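Local structure of oxidoreductase, 2OG-Fe(II) oxygenase family (Burkholderia pseudomallei, 6N1F) at residues F137-Q142 and S227-A232; A70-E75 and R91-D96. The protein probably acts as an iron-dependent oxidoreductase of the 2-oxoglutarate-Fe(II) oxygenase family that binds an iron ion. All coordinates share one frame; numbering follows the deposited sequence.

Interaction 1. Residues F137-Q142 and S227-A232; sequences FIRRCQ and SRHNGA
The guanidinium of Arg139 pulls the loop after Ser227 against the start of strand 137-147, in the double-stranded beta-helix core expected of this oxygenase family. NH1 and NH2 meet Gly231 O end-on, at 2.6 Å from NH1 and 2.9 Å from NH2, and the oxygen lies almost exactly in the guanidinium plane. NH1 also donates to His229 O at 2.8 Å, from well above that carbonyl's plane, so one nitrogen ties two carbonyls of the loop together. The bend at chi3 (71°) swings the group there.

Where strand 218-227 ends beside the start of strand 137-147, Phe137 and Ser227 form an antiparallel hydrogen-bonded pair: Phe137 N to Ser227 O 2.8 Å, Ser227 N to Phe137 O 3.0 Å. Ser227 OG accepts from His229 N, an ST turn that starts the chain's departure from the sheet, and it is also hydrogen-bonded to Asp163 O. The Arg139 CD methylene packs on Ser227 CB at 3.5 Å.

The Asn230 amide stacks over the CD1 side of the Phe137 ring, planes 7° apart, while its CB makes a CH-pi contact over the centre, 3.6 Å from the ring centroid and practically on the normal; at the ring's edge, Phe137 CE2 approaches Arg228 O to 3.2 Å.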
loop_
_atom_site.group_PDB
_atom_site.type_symbol
_atom_site.label_atom_id
_atom_site.label_comp_id
_atom_site.label_asym_id
_atom_site.label_seq_id
_atom_site.Cartn_x
_atom_site.Cartn_y
_atom_site.Cartn_z
ATOM N N PHE A 137 13.602 -0.119 3.900
ATOM C CA PHE A 137 13.049 -0.902 4.992
ATOM C C PHE A 137 11.535 -0.800 4.967
ATOM O O PHE A 137 10.985 0.274 4.711
ATOM C CB PHE A 137 13.559 -0.404 6.347
ATOM C CG PHE A 137 15.052 -0.299 6.426
ATOM C CD1 PHE A 137 15.803 -1.361 6.887
ATOM C CD2 PHE A 137 15.701 0.858 6.034
ATOM C CE1 PHE A 137 17.183 -1.277 6.963
ATOM C CE2 PHE A 137 17.078 0.951 6.103
ATOM C CZ PHE A 137 17.821 -0.122 6.569
ATOM N N ILE A 138 10.865 -1.912 5.250
ATOM C CA ILE A 138 9.418 -1.898 5.452
ATOM C C ILE A 138 9.172 -1.497 6.907
ATOM O O ILE A 138 9.475 -2.258 7.826
ATOM C CB ILE A 138 8.788 -3.259 5.126
ATOM C CG1 ILE A 138 8.975 -3.606 3.645
ATOM C CG2 ILE A 138 7.312 -3.270 5.476
ATOM C CD1 ILE A 138 8.559 -5.035 3.275
ATOM N N ARG A 139 8.623 -0.297 7.120
ATOM C CA ARG A 139 8.448 0.219 8.472
ATOM C C ARG A 139 7.070 -0.052 9.053
ATOM O O ARG A 139 6.922 -0.090 10.277
ATOM C CB ARG A 139 8.696 1.730 8.502
ATOM C CG ARG A 139 10.161 2.143 8.475
ATOM C CD ARG A 139 10.301 3.634 8.747
ATOM N NE ARG A 139 10.019 3.989 10.134
ATOM C CZ ARG A 139 10.955 4.117 11.073
ATOM N NH1 ARG A 139 12.233 3.912 10.774
ATOM N NH2 ARG A 139 10.618 4.452 12.311
ATOM N N ARG A 140 6.052 -0.200 8.216
ATOM C CA ARG A 140 4.688 -0.352 8.690
ATOM C C ARG A 140 3.960 -1.215 7.682
ATOM O O ARG A 140 4.244 -1.145 6.489
ATOM C CB ARG A 140 4.001 1.018 8.865
ATOM C CG ARG A 140 2.518 0.946 9.142
ATOM C CD ARG A 140 1.949 2.295 9.539
ATOM N NE ARG A 140 0.505 2.224 9.731
ATOM C CZ ARG A 140 -0.208 3.132 10.391
ATOM N NH1 ARG A 140 0.396 4.182 10.932
ATOM N NH2 ARG A 140 -1.524 2.987 10.519
ATOM N N CYS A 141 3.032 -2.037 8.166
ATOM C CA CYS A 141 2.355 -3.007 7.316
ATOM C C CYS A 141 1.088 -3.485 8.008
ATOM O O CYS A 141 1.134 -3.879 9.177
ATOM C CB CYS A 141 3.282 -4.185 7.013
ATOM S SG CYS A 141 2.533 -5.477 6.001
ATOM N N GLN A 142 -0.039 -3.449 7.297
ATOM C CA GLN A 142 -1.310 -3.861 7.878
ATOM C C GLN A 142 -2.301 -4.204 6.768
ATOM O O GLN A 142 -2.149 -3.789 5.615
ATOM C CB GLN A 142 -1.884 -2.771 8.796
ATOM C CG GLN A 142 -2.352 -1.527 8.027
ATOM C CD GLN A 142 -2.597 -0.343 8.913
ATOM O OE1 GLN A 142 -1.717 0.068 9.671
ATOM N NE2 GLN A 142 -3.806 0.226 8.832
ATOM N N SER A 227 10.834 3.164 3.864
ATOM C CA SER A 227 11.708 4.266 4.231
ATOM C C SER A 227 13.151 3.786 4.142
ATOM O O SER A 227 13.429 2.601 4.325
ATOM C CB SER A 227 11.408 4.770 5.651
ATOM O OG SER A 227 12.309 5.794 6.059
ATOM N N ARG A 228 14.068 4.710 3.844
ATOM C CA ARG A 228 15.490 4.416 3.992
ATOM C C ARG A 228 15.956 4.554 5.433
ATOM O O ARG A 228 17.060 4.115 5.761
ATOM C CB ARG A 228 16.331 5.333 3.104
ATOM C CG ARG A 228 16.074 5.201 1.621
ATOM C CD ARG A 228 16.816 6.287 0.865
ATOM N NE ARG A 228 16.426 7.619 1.324
ATOM C CZ ARG A 228 17.198 8.434 2.039
ATOM N NH1 ARG A 228 18.436 8.085 2.376
ATOM N NH2 ARG A 228 16.732 9.618 2.407
ATOM N N HIS A 229 15.149 5.150 6.297
ATOM C CA HIS A 229 15.491 5.290 7.704
ATOM C C HIS A 229 14.928 4.110 8.472
ATOM O O HIS A 229 13.734 3.816 8.378
ATOM C CB HIS A 229 14.933 6.600 8.271
ATOM C CG HIS A 229 15.299 6.849 9.700
ATOM N ND1 HIS A 229 16.606 6.861 10.144
ATOM C CD2 HIS A 229 14.531 7.119 10.782
ATOM C CE1 HIS A 229 16.624 7.121 11.440
ATOM N NE2 HIS A 229 15.379 7.278 11.852
ATOM N N ASN A 230 15.786 3.432 9.229
ATOM C CA ASN A 230 15.330 2.368 10.107
ATOM C C ASN A 230 15.431 2.744 11.579
ATOM O O ASN A 230 15.123 1.912 12.437
ATOM C CB ASN A 230 16.111 1.078 9.832
ATOM C CG ASN A 230 15.277 -0.173 10.076
ATOM O OD1 ASN A 230 14.045 -0.153 9.961
ATOM N ND2 ASN A 230 15.946 -1.271 10.405
ATOM N N GLY A 231 15.833 3.970 11.895
ATOM C CA GLY A 231 15.807 4.424 13.266
ATOM C C GLY A 231 14.393 4.766 13.706
ATOM O O GLY A 231 13.396 4.420 13.068
ATOM N N ALA A 232 14.314 5.477 14.823
ATOM C CA ALA A 232 13.013 5.783 15.392
ATOM C C ALA A 232 12.236 6.750 14.502
ATOM O O ALA A 232 12.810 7.559 13.764
ATOM C CB ALA A 232 13.159 6.362 16.796
#

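Interaction 2. Residues A70-E75 and R91-D96; sequences ARLPEE and RRIMVD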
loop_
_atom_site.group_PDB
_atom_site.type_symbol
_atom_site.label_atom_id
_atom_site.label_comp_id
_atom_site.label_asym_id
_atom_site.label_seq_id
_atom_site.Cartn_x
_atom_site.Cartn_y
_atom_site.Cartn_z
ATOM N N ALA A 70 -5.946 -13.903 7.476
ATOM C CA ALA A 70 -7.174 -14.299 8.155
ATOM C C ALA A 70 -6.912 -14.715 9.603
ATOM O O ALA A 70 -7.715 -14.422 10.496
ATOM C CB ALA A 70 -7.847 -15.434 7.379
ATOM N N ARG A 71 -5.784 -15.387 9.855
ATOM C CA ARG A 71 -5.431 -15.864 11.191
ATOM C C ARG A 71 -5.088 -14.742 12.160
ATOM O O ARG A 71 -4.970 -15.002 13.361
ATOM C CB ARG A 71 -4.240 -16.825 11.114
ATOM C CG ARG A 71 -4.453 -18.056 10.232
ATOM C CD ARG A 71 -3.430 -19.136 10.565
ATOM N NE ARG A 71 -3.679 -20.401 9.870
ATOM C CZ ARG A 71 -4.554 -21.325 10.266
ATOM N NH1 ARG A 71 -5.291 -21.145 11.360
ATOM N NH2 ARG A 71 -4.698 -22.437 9.557
ATOM N N LEU A 72 -4.921 -13.520 11.678
ATOM C CA LEU A 72 -4.485 -12.406 12.499
ATOM C C LEU A 72 -5.639 -11.832 13.316
ATOM O O LEU A 72 -6.809 -11.969 12.944
ATOM C CB LEU A 72 -3.882 -11.319 11.614
ATOM C CG LEU A 72 -2.621 -11.748 10.878
ATOM C CD1 LEU A 72 -2.087 -10.602 10.035
ATOM C CD2 LEU A 72 -1.584 -12.185 11.877
ATOM N N PRO A 73 -5.332 -11.193 14.448
ATOM C CA PRO A 73 -6.379 -10.495 15.207
ATOM C C PRO A 73 -6.809 -9.199 14.526
ATOM O O PRO A 73 -5.992 -8.435 14.004
ATOM C CB PRO A 73 -5.714 -10.218 16.560
ATOM C CG PRO A 73 -4.269 -10.173 16.251
ATOM C CD PRO A 73 -4.046 -11.199 15.169
ATOM N N GLU A 74 -8.111 -8.951 14.562
ATOM C CA GLU A 74 -8.728 -7.822 13.894
ATOM C C GLU A 74 -9.201 -6.818 14.938
ATOM O O GLU A 74 -9.728 -7.204 15.984
ATOM C CB GLU A 74 -9.897 -8.314 13.040
ATOM C CG GLU A 74 -10.302 -7.401 11.916
ATOM C CD GLU A 74 -11.200 -8.095 10.905
ATOM O OE1 GLU A 74 -10.889 -8.039 9.691
ATOM O OE2 GLU A 74 -12.216 -8.693 11.325
ATOM N N GLU A 75 -8.994 -5.532 14.665
ATOM C CA GLU A 75 -9.448 -4.475 15.556
ATOM C C GLU A 75 -10.123 -3.379 14.745
ATOM O O GLU A 75 -9.744 -3.118 13.598
ATOM C CB GLU A 75 -8.290 -3.882 16.376
ATOM C CG GLU A 75 -7.245 -3.133 15.561
ATOM C CD GLU A 75 -5.849 -3.227 16.158
ATOM O OE1 GLU A 75 -5.478 -4.316 16.653
ATOM O OE2 GLU A 75 -5.123 -2.211 16.131
ATOM N N ARG A 91 -5.937 -5.420 10.551
ATOM C CA ARG A 91 -5.104 -6.513 11.053
ATOM C C ARG A 91 -3.649 -6.090 10.933
ATOM O O ARG A 91 -3.097 -6.062 9.831
ATOM C CB ARG A 91 -5.365 -7.798 10.274
ATOM C CG ARG A 91 -6.583 -8.534 10.744
ATOM C CD ARG A 91 -7.169 -9.391 9.647
ATOM N NE ARG A 91 -8.087 -10.387 10.192
ATOM C CZ ARG A 91 -8.851 -11.181 9.453
ATOM N NH1 ARG A 91 -8.812 -11.092 8.138
ATOM N NH2 ARG A 91 -9.651 -12.069 10.032
ATOM N N ARG A 92 -3.033 -5.754 12.055
ATOM C CA ARG A 92 -1.689 -5.203 12.020
ATOM C C ARG A 92 -0.644 -6.302 11.855
ATOM O O ARG A 92 -0.749 -7.385 12.434
ATOM C CB ARG A 92 -1.420 -4.394 13.284
ATOM C CG ARG A 92 -2.467 -3.355 13.526
ATOM C CD ARG A 92 -1.987 -2.259 14.446
ATOM N NE ARG A 92 -3.079 -1.329 14.715
ATOM C CZ ARG A 92 -3.450 -0.359 13.886
ATOM N NH1 ARG A 92 -2.806 -0.184 12.738
ATOM N NH2 ARG A 92 -4.460 0.435 14.206
ATOM N N ILE A 93 0.342 -6.019 11.019
ATOM C CA ILE A 93 1.506 -6.868 10.836
ATOM C C ILE A 93 2.751 -6.214 11.420
ATOM O O ILE A 93 3.506 -6.835 12.171
ATOM C CB ILE A 93 1.698 -7.197 9.339
ATOM C CG1 ILE A 93 0.649 -8.224 8.888
ATOM C CG2 ILE A 93 3.110 -7.701 9.073
ATOM C CD1 ILE A 93 0.040 -7.970 7.486
HETATM N N MSE A 94 2.957 -4.944 11.107
HETATM C CA MSE A 94 4.036 -4.160 11.673
HETATM C C MSE A 94 3.571 -2.757 12.060
HETATM O O MSE A 94 2.893 -2.102 11.265
HETATM C CB MSE A 94 5.161 -4.076 10.670
HETATM C CG MSE A 94 6.240 -3.134 11.040
HETATM SE SE MSE A 94 7.834 -3.795 10.181
HETATM C CE MSE A 94 8.306 -5.196 11.433
ATOM N N VAL A 95 3.936 -2.298 13.263
ATOM C CA VAL A 95 3.542 -0.984 13.759
ATOM C C VAL A 95 4.763 -0.072 13.788
ATOM O O VAL A 95 5.908 -0.523 13.870
ATOM C CB VAL A 95 2.889 -1.060 15.158
ATOM C CG1 VAL A 95 1.691 -1.993 15.152
ATOM C CG2 VAL A 95 3.900 -1.497 16.195
ATOM N N ASP A 96 4.505 1.245 13.751
ATOM C CA ASP A 96 5.557 2.259 13.625
ATOM C C ASP A 96 5.146 3.532 14.380
ATOM O O ASP A 96 4.907 4.590 13.797
ATOM C CB ASP A 96 5.846 2.557 12.152
ATOM C CG ASP A 96 7.056 3.446 11.963
ATOM O OD1 ASP A 96 7.849 3.568 12.917
ATOM O OD2 ASP A 96 7.209 4.028 10.868
#
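Residues 70-75 approach 91-96 most closely at Glu74 and Arg91, whose CA atoms are 4.8 Å apart, where the loop leaving helix 59-70 runs into the short outermost strand 75-76 of the main antiparallel sheet. Strand 88-92 is its neighbour, and the strand pairing itself is made by Glu75 with Val90. Farther along, Ile93 and Met94 (a selenomethionine here) both face Cys141, a classic beta bulge at the corner where the chain leaves this sheet.

Arg91 is extended from CG to NE and places its guanidinium between Glu74 and Ala70. Over one face sits Glu74 OE1, 3.7 Å from Arg91 NE; the carboxylate and guanidinium planes are 16° apart and stacked. This is a long salt bridge of charge alone, for no N-H points at the oxygen. On the opposite face Ala70 CA lies 3.4 Å above the plane, toward the rim. Hydrogen bonding to the loop backbone is slight: Arg91 NE reaches Leu72 O only weakly, at 3.4 Å, and Ala70 O, though close to NH2, is poorly angled. The firmer polar partner of the group is Gln69, whose OE1 binds NH1. Nearer its backbone, the Arg91 side chain rests CG against Pro73 O at 3.3 Å.

Apart from the charges, the buried Leu72 sends its CD1 to Ile93 CG1 at 3.8 Å, the two side chains crossing at about a right angle. Ile93 also touches Ile113 of helix 109-117.

Glu75 and Arg92 make the direct ion pair. With CG of Glu75 wedged between backbone N and carbonyl carbon (chi1 66°) and the chain bent at chi2, the carboxylate turns toward Arg92. Arg92 NE donates to Glu75 OE2, the two atoms 2.6 Å apart, in a bent bond (137°) that meets the carboxylate from above its plane.

Overall arrangement
Both contacts are partly buried and reach the main antiparallel sheet: interaction 1 at the ends of two inner strands, interaction 2 at its outermost strand. Interaction 1 lies on the other side of strand 137-147 from strand 88-92, where strand 218-227 ends beside it, and combines the Phe137-Ser227 backbone pair with carbonyls gathered by one arginine and a ring under an amide. Interaction 2 relies on carboxylate-arginine pairs with a small apolar contact beside them. They meet directly: Asp96 OD2 forms a salt bridge with Arg139 NE at 2.9 Å, and Met94 N probably donates to Cys141 O, also 2.9 Å away. Neither includes an iron ligand; the side chain of Arg139 is about 13 Å from the bound iron(III) ion.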